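Local coordinates for protein LigF (Sphingobium sp. SYK-6, PDB 4XT0), which cleaves the beta-aryl ether bonds of lignin stereospecifically, as a glutathione-dependent beta-etherase of the glutathione S-transferase superfamily, at residues Trp112-Ile117 against Arg169-Ser174; Glu134-Ile139 against Lys151-Arg156. All coordinates share one frame; numbering follows the deposited sequence.

Interaction 1: residues Trp112-Ile117 against Arg169-Ser174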
ATOM      1  N   TRP A 112       3.214  -5.936  -7.550  1.00 23.18           N
ATOM      2  CA  TRP A 112       2.381  -5.797  -8.738  1.00 26.97           C
ATOM      3  C   TRP A 112       3.117  -5.928 -10.074  1.00 32.14           C
ATOM      4  O   TRP A 112       2.555  -6.469 -11.040  1.00 30.03           O
ATOM      5  CB  TRP A 112       1.614  -4.466  -8.672  1.00 34.50           C
ATOM      6  CG  TRP A 112       0.741  -4.372  -7.450  1.00 57.16           C
ATOM      7  CD1 TRP A 112       0.602  -3.291  -6.628  1.00 68.91           C
ATOM      8  CD2 TRP A 112      -0.086  -5.413  -6.885  1.00 68.67           C
ATOM      9  NE1 TRP A 112      -0.270  -3.582  -5.607  1.00 75.49           N
ATOM     10  CE2 TRP A 112      -0.702  -4.876  -5.739  1.00 75.24           C
ATOM     11  CE3 TRP A 112      -0.371  -6.740  -7.245  1.00 74.18           C
ATOM     12  CZ2 TRP A 112      -1.583  -5.618  -4.945  1.00 79.17           C
ATOM     13  CZ3 TRP A 112      -1.242  -7.476  -6.453  1.00 77.60           C
ATOM     14  CH2 TRP A 112      -1.839  -6.912  -5.320  1.00 76.91           C
ATOM     15  N   CYS A 113       4.359  -5.472 -10.162  1.00 27.10           N
ATOM     16  CA  CYS A 113       5.048  -5.634 -11.443  1.00 29.01           C
ATOM     17  C   CYS A 113       5.421  -7.104 -11.666  1.00 33.38           C
ATOM     18  O   CYS A 113       5.273  -7.626 -12.776  1.00 31.23           O
ATOM     19  CB  CYS A 113       6.279  -4.720 -11.542  1.00 29.30           C
ATOM     20  SG  CYS A 113       7.492  -4.824 -10.212  1.00 28.62           S
ATOM     21  N   VAL A 114       5.871  -7.775 -10.608  1.00 28.04           N
ATOM     22  CA  VAL A 114       6.175  -9.207 -10.683  1.00 28.72           C
ATOM     23  C   VAL A 114       4.901  -9.994 -11.004  1.00 27.45           C
ATOM     24  O   VAL A 114       4.882 -10.837 -11.898  1.00 32.06           O
ATOM     25  CB  VAL A 114       6.786  -9.722  -9.357  1.00 32.31           C
ATOM     26  CG1 VAL A 114       6.846 -11.244  -9.331  1.00 24.40           C
ATOM     27  CG2 VAL A 114       8.163  -9.109  -9.143  1.00 26.37           C
ATOM     28  N   SER A 115       3.837  -9.678 -10.273  1.00 26.83           N
ATOM     29  CA  SER A 115       2.542 -10.326 -10.443  1.00 32.66           C
ATOM     30  C   SER A 115       2.010 -10.187 -11.870  1.00 34.07           C
ATOM     31  O   SER A 115       1.574 -11.173 -12.471  1.00 32.79           O
ATOM     32  CB  SER A 115       1.540  -9.751  -9.428  1.00 35.35           C
ATOM     33  OG  SER A 115       0.213 -10.156  -9.706  1.00 43.89           O
ATOM     34  N   THR A 116       2.060  -8.973 -12.420  1.00 36.48           N
ATOM     35  CA  THR A 116       1.583  -8.741 -13.787  1.00 38.93           C
ATOM     36  C   THR A 116       2.250  -9.682 -14.783  1.00 37.75           C
ATOM     37  O   THR A 116       1.596 -10.225 -15.671  1.00 37.73           O
ATOM     38  CB  THR A 116       1.818  -7.289 -14.252  1.00 38.85           C
ATOM     39  OG1 THR A 116       1.134  -6.393 -13.371  1.00 44.66           O
ATOM     40  CG2 THR A 116       1.299  -7.102 -15.685  1.00 41.85           C
ATOM     41  N   ILE A 117       3.553  -9.886 -14.626  1.00 38.92           N
ATOM     42  CA  ILE A 117       4.262 -10.801 -15.512  1.00 41.29           C
ATOM     43  C   ILE A 117       3.772 -12.236 -15.264  1.00 37.68           C
ATOM     44  O   ILE A 117       3.596 -13.008 -16.205  1.00 42.74           O
ATOM     45  CB  ILE A 117       5.786 -10.690 -15.325  1.00 37.94           C
ATOM     46  CG1 ILE A 117       6.250  -9.263 -15.652  1.00 36.81           C
ATOM     47  CG2 ILE A 117       6.514 -11.690 -16.203  1.00 36.00           C
ATOM     48  CD1 ILE A 117       5.586  -8.677 -16.891  1.00 40.75           C
ATOM     49  N   ARG A 169      10.386  -3.186 -16.671  1.00 47.78           N
ATOM     50  CA  ARG A 169      11.258  -2.111 -16.177  1.00 39.46           C
ATOM     51  C   ARG A 169      11.119  -1.895 -14.675  1.00 36.82           C
ATOM     52  O   ARG A 169      12.105  -1.644 -13.982  1.00 36.59           O
ATOM     53  CB  ARG A 169      10.992  -0.772 -16.869  1.00 46.56           C
ATOM     54  CG  ARG A 169      12.085   0.250 -16.499  1.00 55.49           C
ATOM     55  CD  ARG A 169      11.680   1.712 -16.579  1.00 54.02           C
ATOM     56  NE  ARG A 169      11.037   2.185 -15.364  1.00 58.15           N
ATOM     57  CZ  ARG A 169       9.768   2.556 -15.320  1.00 57.35           C
ATOM     58  NH1 ARG A 169       9.049   2.504 -16.431  1.00 59.97           N
ATOM     59  NH2 ARG A 169       9.222   2.973 -14.187  1.00 39.44           N
ATOM     60  N   LYS A 170       9.895  -1.966 -14.168  1.00 35.53           N
ATOM     61  CA  LYS A 170       9.671  -1.765 -12.743  1.00 33.12           C
ATOM     62  C   LYS A 170      10.263  -2.913 -11.913  1.00 31.17           C
ATOM     63  O   LYS A 170      10.739  -2.703 -10.792  1.00 29.66           O
ATOM     64  CB  LYS A 170       8.179  -1.598 -12.465  1.00 32.51           C
ATOM     65  CG  LYS A 170       7.663  -0.202 -12.793  1.00 34.17           C
ATOM     66  CD  LYS A 170       6.394  -0.246 -13.613  1.00 44.69           C
ATOM     67  CE  LYS A 170       5.184  -0.490 -12.751  1.00 48.91           C
ATOM     68  NZ  LYS A 170       3.930  -0.578 -13.549  1.00 57.28           N
ATOM     69  N   VAL A 171      10.249  -4.123 -12.467  1.00 31.40           N
ATOM     70  CA  VAL A 171      10.902  -5.238 -11.794  1.00 36.26           C
ATOM     71  C   VAL A 171      12.387  -4.903 -11.642  1.00 30.46           C
ATOM     72  O   VAL A 171      12.970  -5.101 -10.576  1.00 29.52           O
ATOM     73  CB  VAL A 171      10.727  -6.585 -12.558  1.00 39.57           C
ATOM     74  CG1 VAL A 171      11.545  -7.684 -11.897  1.00 34.20           C
ATOM     75  CG2 VAL A 171       9.264  -6.991 -12.602  1.00 30.21           C
ATOM     76  N   GLY A 172      12.986  -4.377 -12.706  1.00 32.70           N
ATOM     77  CA  GLY A 172      14.374  -3.966 -12.666  1.00 33.69           C
ATOM     78  C   GLY A 172      14.610  -2.927 -11.588  1.00 32.85           C
ATOM     79  O   GLY A 172      15.543  -3.057 -10.800  1.00 36.66           O
ATOM     80  N   VAL A 173      13.763  -1.902 -11.543  1.00 35.31           N
ATOM     81  CA  VAL A 173      13.840  -0.893 -10.486  1.00 33.29           C
ATOM     82  C   VAL A 173      13.764  -1.550  -9.119  1.00 30.94           C
ATOM     83  O   VAL A 173      14.543  -1.211  -8.223  1.00 29.94           O
ATOM     84  CB  VAL A 173      12.717   0.165 -10.596  1.00 32.34           C
ATOM     85  CG1 VAL A 173      12.668   1.022  -9.339  1.00 43.66           C
ATOM     86  CG2 VAL A 173      12.927   1.035 -11.812  1.00 35.34           C
ATOM     87  N   SER A 174      12.846  -2.507  -8.972  1.00 29.52           N
ATOM     88  CA  SER A 174      12.604  -3.148  -7.677  1.00 31.28           C
ATOM     89  C   SER A 174      13.813  -3.929  -7.195  1.00 33.67           C
ATOM     90  O   SER A 174      14.186  -3.874  -6.023  1.00 30.85           O
ATOM     91  CB  SER A 174      11.394  -4.089  -7.748  1.00 27.83           C
ATOM     92  OG  SER A 174      10.194  -3.382  -8.002  1.00 29.26           O
TER
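No aromatic ring takes part in the meeting of these two segments; the flat groups that count are two peptide carbonyls, each with a hydroxyl above its plane. They belong to an antiparallel pair of helices crossing steeply, in the all-helical C-terminal domain of the GST fold, with N-to-C directions 139° apart and axes approaching to 8.8 Å. Thr116 OG1 donates to Trp112 O at 2.7 Å, and Ser174 OG to Lys170 O at 2.9 Å, the latter 37° out of the carbonyl plane. Both oxygens also accept the N-H of the same residue four positions on, so two donors grip each. Each hydroxyl is thus satisfied within its own helix by the carbonyl one turn back, which suits the buried Ser174.

Cys113 occupies the crossing. Its sulfur takes the crowded position between the backbone N and the carbonyl carbon (chi1 54°) and reaches across to the opposite helix, where SG packs in van der Waals contact with Val171, 3.7 Å from its CG2. A small, weakly polar side chain suits so close a backbone. Of Val171, it is CG2 that faces the other segment: lying beside its own backbone N, it touches Cys113 and also meets Val114 CG2 at 4.2 Å, a looser contact. Phe214 packs on Val171 and on Ile117. Lys170 contributes its aliphatic base, while its bent chain carries NZ to a salt bridge with Glu167; it also packs on Glu147 of the second subunit. The two beta carbons at the base of this contact, Cys113 CB and Lys170 CB, stand 3.8 Å apart.

Interaction 2: residues Glu134-Ile139 against Lys151-Arg156. With GSH (glutathione), chain B.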
ATOM      1  N   GLU A 134     -17.667 -20.905 -20.871  1.00 92.35           N
ATOM      2  CA  GLU A 134     -17.652 -21.405 -19.501  1.00 89.48           C
ATOM      3  C   GLU A 134     -16.717 -20.538 -18.673  1.00 85.28           C
ATOM      4  O   GLU A 134     -16.984 -20.243 -17.507  1.00 79.68           O
ATOM      5  CB  GLU A 134     -17.224 -22.874 -19.452  1.00 91.89           C
ATOM      6  CG  GLU A 134     -17.195 -23.455 -18.049  1.00 91.60           C
ATOM      7  CD  GLU A 134     -16.991 -24.959 -18.037  1.00101.74           C
ATOM      8  OE1 GLU A 134     -17.170 -25.610 -19.094  1.00108.53           O
ATOM      9  OE2 GLU A 134     -16.637 -25.487 -16.965  1.00101.17           O
ATOM     10  N   PHE A 135     -15.623 -20.130 -19.307  1.00 80.33           N
ATOM     11  CA  PHE A 135     -14.720 -19.141 -18.750  1.00 75.01           C
ATOM     12  C   PHE A 135     -15.482 -17.864 -18.421  1.00 80.75           C
ATOM     13  O   PHE A 135     -15.469 -17.394 -17.282  1.00 72.11           O
ATOM     14  CB  PHE A 135     -13.589 -18.852 -19.740  1.00 74.43           C
ATOM     15  CG  PHE A 135     -12.599 -17.833 -19.261  1.00 77.53           C
ATOM     16  CD1 PHE A 135     -11.675 -18.152 -18.276  1.00 65.81           C
ATOM     17  CD2 PHE A 135     -12.581 -16.559 -19.809  1.00 74.51           C
ATOM     18  CE1 PHE A 135     -10.757 -17.220 -17.840  1.00 68.39           C
ATOM     19  CE2 PHE A 135     -11.667 -15.623 -19.380  1.00 71.38           C
ATOM     20  CZ  PHE A 135     -10.751 -15.954 -18.390  1.00 69.93           C
ATOM     21  N   GLU A 136     -16.166 -17.320 -19.422  1.00 85.02           N
ATOM     22  CA  GLU A 136     -16.864 -16.050 -19.262  1.00 90.84           C
ATOM     23  C   GLU A 136     -17.990 -16.146 -18.232  1.00 91.25           C
ATOM     24  O   GLU A 136     -18.247 -15.192 -17.498  1.00 82.34           O
ATOM     25  CB  GLU A 136     -17.413 -15.566 -20.607  1.00 96.37           C
ATOM     26  CG  GLU A 136     -17.424 -14.047 -20.737  1.00 99.64           C
ATOM     27  CD  GLU A 136     -16.041 -13.437 -20.548  1.00 98.00           C
ATOM     28  OE1 GLU A 136     -15.057 -13.976 -21.104  1.00 98.50           O
ATOM     29  OE2 GLU A 136     -15.932 -12.423 -19.828  1.00 96.44           O
ATOM     30  N   GLU A 137     -18.647 -17.300 -18.173  1.00 83.05           N
ATOM     31  CA  GLU A 137     -19.687 -17.527 -17.177  1.00 84.40           C
ATOM     32  C   GLU A 137     -19.123 -17.422 -15.769  1.00 78.46           C
ATOM     33  O   GLU A 137     -19.716 -16.779 -14.902  1.00 77.61           O
ATOM     34  CB  GLU A 137     -20.334 -18.898 -17.357  1.00 90.02           C
ATOM     35  CG  GLU A 137     -21.409 -19.193 -16.323  1.00 98.58           C
ATOM     36  CD  GLU A 137     -21.765 -20.665 -16.242  1.00109.86           C
ATOM     37  OE1 GLU A 137     -21.043 -21.492 -16.843  1.00116.14           O
ATOM     38  OE2 GLU A 137     -22.766 -20.996 -15.571  1.00111.81           O
ATOM     39  N   HIS A 138     -17.980 -18.064 -15.549  1.00 75.13           N
ATOM     40  CA  HIS A 138     -17.342 -18.061 -14.236  1.00 70.27           C
ATOM     41  C   HIS A 138     -16.921 -16.651 -13.840  1.00 67.24           C
ATOM     42  O   HIS A 138     -17.196 -16.203 -12.729  1.00 69.53           O
ATOM     43  CB  HIS A 138     -16.130 -18.997 -14.216  1.00 67.74           C
ATOM     44  CG  HIS A 138     -15.383 -18.989 -12.917  1.00 64.36           C
ATOM     45  ND1 HIS A 138     -15.902 -19.514 -11.752  1.00 62.18           N
ATOM     46  CD2 HIS A 138     -14.161 -18.499 -12.591  1.00 58.90           C
ATOM     47  CE1 HIS A 138     -15.032 -19.361 -10.773  1.00 58.51           C
ATOM     48  NE2 HIS A 138     -13.965 -18.745 -11.255  1.00 55.85           N
ATOM     49  N   ILE A 139     -16.259 -15.954 -14.758  1.00 67.21           N
ATOM     50  CA  ILE A 139     -15.774 -14.603 -14.498  1.00 64.62           C
ATOM     51  C   ILE A 139     -16.923 -13.656 -14.176  1.00 66.32           C
ATOM     52  O   ILE A 139     -16.838 -12.852 -13.247  1.00 63.58           O
ATOM     53  CB  ILE A 139     -14.990 -14.037 -15.704  1.00 66.17           C
ATOM     54  CG1 ILE A 139     -13.745 -14.880 -15.986  1.00 63.32           C
ATOM     55  CG2 ILE A 139     -14.605 -12.584 -15.466  1.00 63.16           C
ATOM     56  CD1 ILE A 139     -12.836 -15.034 -14.796  1.00 58.56           C
ATOM     57  N   LYS A 151      -7.843  -8.989 -15.270  1.00 48.35           N
ATOM     58  CA  LYS A 151      -6.602  -9.760 -15.185  1.00 55.99           C
ATOM     59  C   LYS A 151      -6.785 -11.196 -15.691  1.00 57.21           C
ATOM     60  O   LYS A 151      -5.942 -11.702 -16.432  1.00 59.00           O
ATOM     61  CB  LYS A 151      -6.076  -9.776 -13.750  1.00 54.09           C
ATOM     62  CG  LYS A 151      -4.773  -9.019 -13.573  1.00 54.49           C
ATOM     63  CD  LYS A 151      -4.407  -8.917 -12.109  1.00 56.98           C
ATOM     64  CE  LYS A 151      -5.196  -7.820 -11.410  1.00 68.52           C
ATOM     65  NZ  LYS A 151      -4.629  -6.460 -11.648  1.00 75.75           N
ATOM     66  N   TRP A 152      -7.882 -11.840 -15.294  1.00 51.16           N
ATOM     67  CA  TRP A 152      -8.187 -13.194 -15.755  1.00 58.90           C
ATOM     68  C   TRP A 152      -8.365 -13.226 -17.278  1.00 64.37           C
ATOM     69  O   TRP A 152      -7.859 -14.132 -17.946  1.00 66.42           O
ATOM     70  CB  TRP A 152      -9.442 -13.750 -15.055  1.00 56.70           C
ATOM     71  CG  TRP A 152      -9.151 -14.390 -13.722  1.00 48.44           C
ATOM     72  CD1 TRP A 152      -9.501 -13.917 -12.483  1.00 48.96           C
ATOM     73  CD2 TRP A 152      -8.416 -15.601 -13.496  1.00 47.17           C
ATOM     74  NE1 TRP A 152      -9.036 -14.764 -11.503  1.00 46.67           N
ATOM     75  CE2 TRP A 152      -8.365 -15.804 -12.097  1.00 50.52           C
ATOM     76  CE3 TRP A 152      -7.794 -16.531 -14.336  1.00 60.83           C
ATOM     77  CZ2 TRP A 152      -7.720 -16.904 -11.526  1.00 44.26           C
ATOM     78  CZ3 TRP A 152      -7.152 -17.625 -13.765  1.00 60.53           C
ATOM     79  CH2 TRP A 152      -7.122 -17.801 -12.374  1.00 52.15           C
ATOM     80  N   ARG A 153      -9.072 -12.231 -17.816  1.00 65.32           N
ATOM     81  CA  ARG A 153      -9.302 -12.130 -19.258  1.00 66.35           C
ATOM     82  C   ARG A 153      -7.993 -11.980 -20.024  1.00 61.77           C
ATOM     83  O   ARG A 153      -7.800 -12.593 -21.073  1.00 62.53           O
ATOM     84  CB  ARG A 153     -10.231 -10.952 -19.574  1.00 64.69           C
ATOM     85  CG  ARG A 153     -11.654 -11.160 -19.101  1.00 68.64           C
ATOM     86  CD  ARG A 153     -12.585 -10.079 -19.616  1.00 76.22           C
ATOM     87  NE  ARG A 153     -13.983 -10.382 -19.309  1.00 81.29           N
ATOM     88  CZ  ARG A 153     -14.572 -10.088 -18.154  1.00 75.04           C
ATOM     89  NH1 ARG A 153     -13.878  -9.482 -17.202  1.00 70.56           N
ATOM     90  NH2 ARG A 153     -15.849 -10.400 -17.952  1.00 74.71           N
ATOM     91  N   ARG A 154      -7.100 -11.162 -19.481  1.00 58.56           N
ATOM     92  CA  ARG A 154      -5.800 -10.913 -20.088  1.00 64.29           C
ATOM     93  C   ARG A 154      -4.842 -12.095 -19.891  1.00 65.26           C
ATOM     94  O   ARG A 154      -3.942 -12.313 -20.707  1.00 62.20           O
ATOM     95  CB  ARG A 154      -5.201  -9.624 -19.518  1.00 61.61           C
ATOM     96  CG  ARG A 154      -5.972  -8.370 -19.926  1.00 62.78           C
ATOM     97  CD  ARG A 154      -5.418  -7.108 -19.253  1.00 62.85           C
ATOM     98  NE  ARG A 154      -5.838  -5.901 -19.964  1.00 67.28           N
ATOM     99  CZ  ARG A 154      -5.757  -4.666 -19.476  1.00 68.31           C
ATOM    100  NH1 ARG A 154      -5.276  -4.456 -18.258  1.00 67.36           N
ATOM    101  NH2 ARG A 154      -6.171  -3.638 -20.206  1.00 68.76           N
ATOM    102  N   ALA A 155      -5.043 -12.861 -18.819  1.00 62.75           N
ATOM    103  CA  ALA A 155      -4.281 -14.097 -18.598  1.00 61.93           C
ATOM    104  C   ALA A 155      -4.586 -15.153 -19.663  1.00 67.36           C
ATOM    105  O   ALA A 155      -3.696 -15.882 -20.107  1.00 69.74           O
ATOM    106  CB  ALA A 155      -4.569 -14.658 -17.211  1.00 55.00           C
ATOM    107  N   ARG A 156      -5.853 -15.231 -20.061  1.00 67.20           N
ATOM    108  CA  ARG A 156      -6.298 -16.204 -21.054  1.00 72.11           C
ATOM    109  C   ARG A 156      -6.112 -15.682 -22.480  1.00 76.49           C
ATOM    110  O   ARG A 156      -5.810 -16.455 -23.392  1.00 81.87           O
ATOM    111  CB  ARG A 156      -7.770 -16.575 -20.811  1.00 63.03           C
ATOM    112  CG  ARG A 156      -8.380 -17.548 -21.828  1.00 70.12           C
ATOM    113  CD  ARG A 156      -9.901 -17.620 -21.670  1.00 71.82           C
ATOM    114  NE  ARG A 156     -10.548 -18.522 -22.619  1.00 78.67           N
ATOM    115  CZ  ARG A 156     -10.929 -19.764 -22.332  1.00 80.97           C
ATOM    116  NH1 ARG A 156     -11.512 -20.515 -23.257  1.00 79.67           N
ATOM    117  NH2 ARG A 156     -10.722 -20.257 -21.117  1.00 75.94           N
TER
HETATM  118  N1  GSH B 301      -4.094  -7.078  -1.277  1.00 25.30           N
HETATM  119  CA1 GSH B 301      -4.326  -8.522  -1.120  1.00 26.35           C
HETATM  120  C1  GSH B 301      -3.375  -9.151  -0.106  1.00 21.68           C
HETATM  121  O11 GSH B 301      -3.753 -10.071   0.593  1.00 22.48           O
HETATM  122  O12 GSH B 301      -2.110  -8.721   0.021  1.00 25.24           O
HETATM  123  CB1 GSH B 301      -4.129  -9.192  -2.494  1.00 19.83           C
HETATM  124  CG1 GSH B 301      -4.529 -10.659  -2.373  1.00 21.53           C
HETATM  125  CD1 GSH B 301      -4.240 -11.382  -3.675  1.00 26.25           C
HETATM  126  OE1 GSH B 301      -3.928 -10.754  -4.668  1.00 24.19           O
HETATM  127  N2  GSH B 301      -4.333 -12.727  -3.715  1.00 22.73           N
HETATM  128  CA2 GSH B 301      -4.064 -13.461  -4.962  1.00 27.90           C
HETATM  129  C2  GSH B 301      -5.321 -14.192  -5.387  1.00 26.11           C
HETATM  130  O2  GSH B 301      -6.153 -14.486  -4.547  1.00 20.92           O
HETATM  131  CB2 GSH B 301      -2.977 -14.514  -4.707  1.00 31.67           C
HETATM  132  SG2 GSH B 301      -1.337 -13.765  -4.447  1.00 35.96           S
HETATM  133  N3  GSH B 301      -5.524 -14.539  -6.691  1.00 31.94           N
HETATM  134  CA3 GSH B 301      -6.745 -15.280  -7.050  1.00 38.10           C
HETATM  135  C3  GSH B 301      -7.754 -14.468  -7.835  1.00 41.19           C
HETATM  136  O31 GSH B 301      -8.612 -15.050  -8.460  1.00 44.17           O
HETATM  137  O32 GSH B 301      -7.719 -13.119  -7.841  1.00 31.62           O
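Helices 132-142 and 146-157, consecutive in the chain, form an antiparallel hairpin in the GST C-terminal domain; at these segments the directions differ by 162° and the axes stay 11.2 Å apart, a spacing bridged by long side chains.

The charged contact is Glu136 with Arg153. The glutamate bends at chi2, and the extended arginine crosses it at about a right angle. Glu136 OE2 accepts both N-H groups: Arg153 NH2 meets it nearly along its C-O axis at 2.8 Å, with a bent N-H...O angle of 131°, and Arg153 NE adds a weak bond. Ile139 packs over one face of the guanidinium, its CG2 3.5 Å from Arg153 NH2. An alanine in place of Arg153 would remove the partner of Glu136 and the flat surface on which Ile139 CG2 rests, and would probably loosen this side of the hairpin.

Arg156 and Phe135 meet tip to tip: Arg156 CD sits 3.4 Å from the Phe135 ring centroid, a CH-pi contact over the face, and the guanidinium lies on the ring, planes 28° apart, as an off-centre cation-pi pair. Ile139 CG1 covers the opposite face, and the backbone of Trp152 meets the edge. A salt bridge to Asp132 and hydrogen bonds from NH2 to Met130 O and Ala127 O help fix the guanidinium of Arg156.

Apolar packing joins Ile139 CD1 to Trp152 CB at 3.6 Å, at the base of an indole that turns away to glutathione, where Trp152 NE1 donates to O31 of its glycine carboxylate at 3.1 Å. Trp119 meets the same indole edge-to-face. The chemistry thus divides: a charge pair links the two helices, while Ile139 and Phe135 pack against the base of a tryptophan whose N-H would probably help to stabilise the negative charge of the glycine carboxylate by a hydrogen bond.

Overall arrangement
Both interactions join helices of the GST C-terminal domain, and their centres lie about 23 Å apart, with nearest atoms about 5 Å apart and not touching. Interaction 1 pairs helix 93-121 with helix 161-182, closing a long loop of chain; interaction 2, between helices 132-142 and 146-157, is nested inside that loop. Helix 161-182 follows helix 146-157 after a short link, so the two pairs are neighbours in one helical assembly. Interaction 1 is buried, about 13 Å from the chain centre, and borders the second subunit, whereas interaction 2 lies about 22 Å from that centre. One pair thus packs the domain interior beside the dimer partner, and the other brings Trp152 to glutathione.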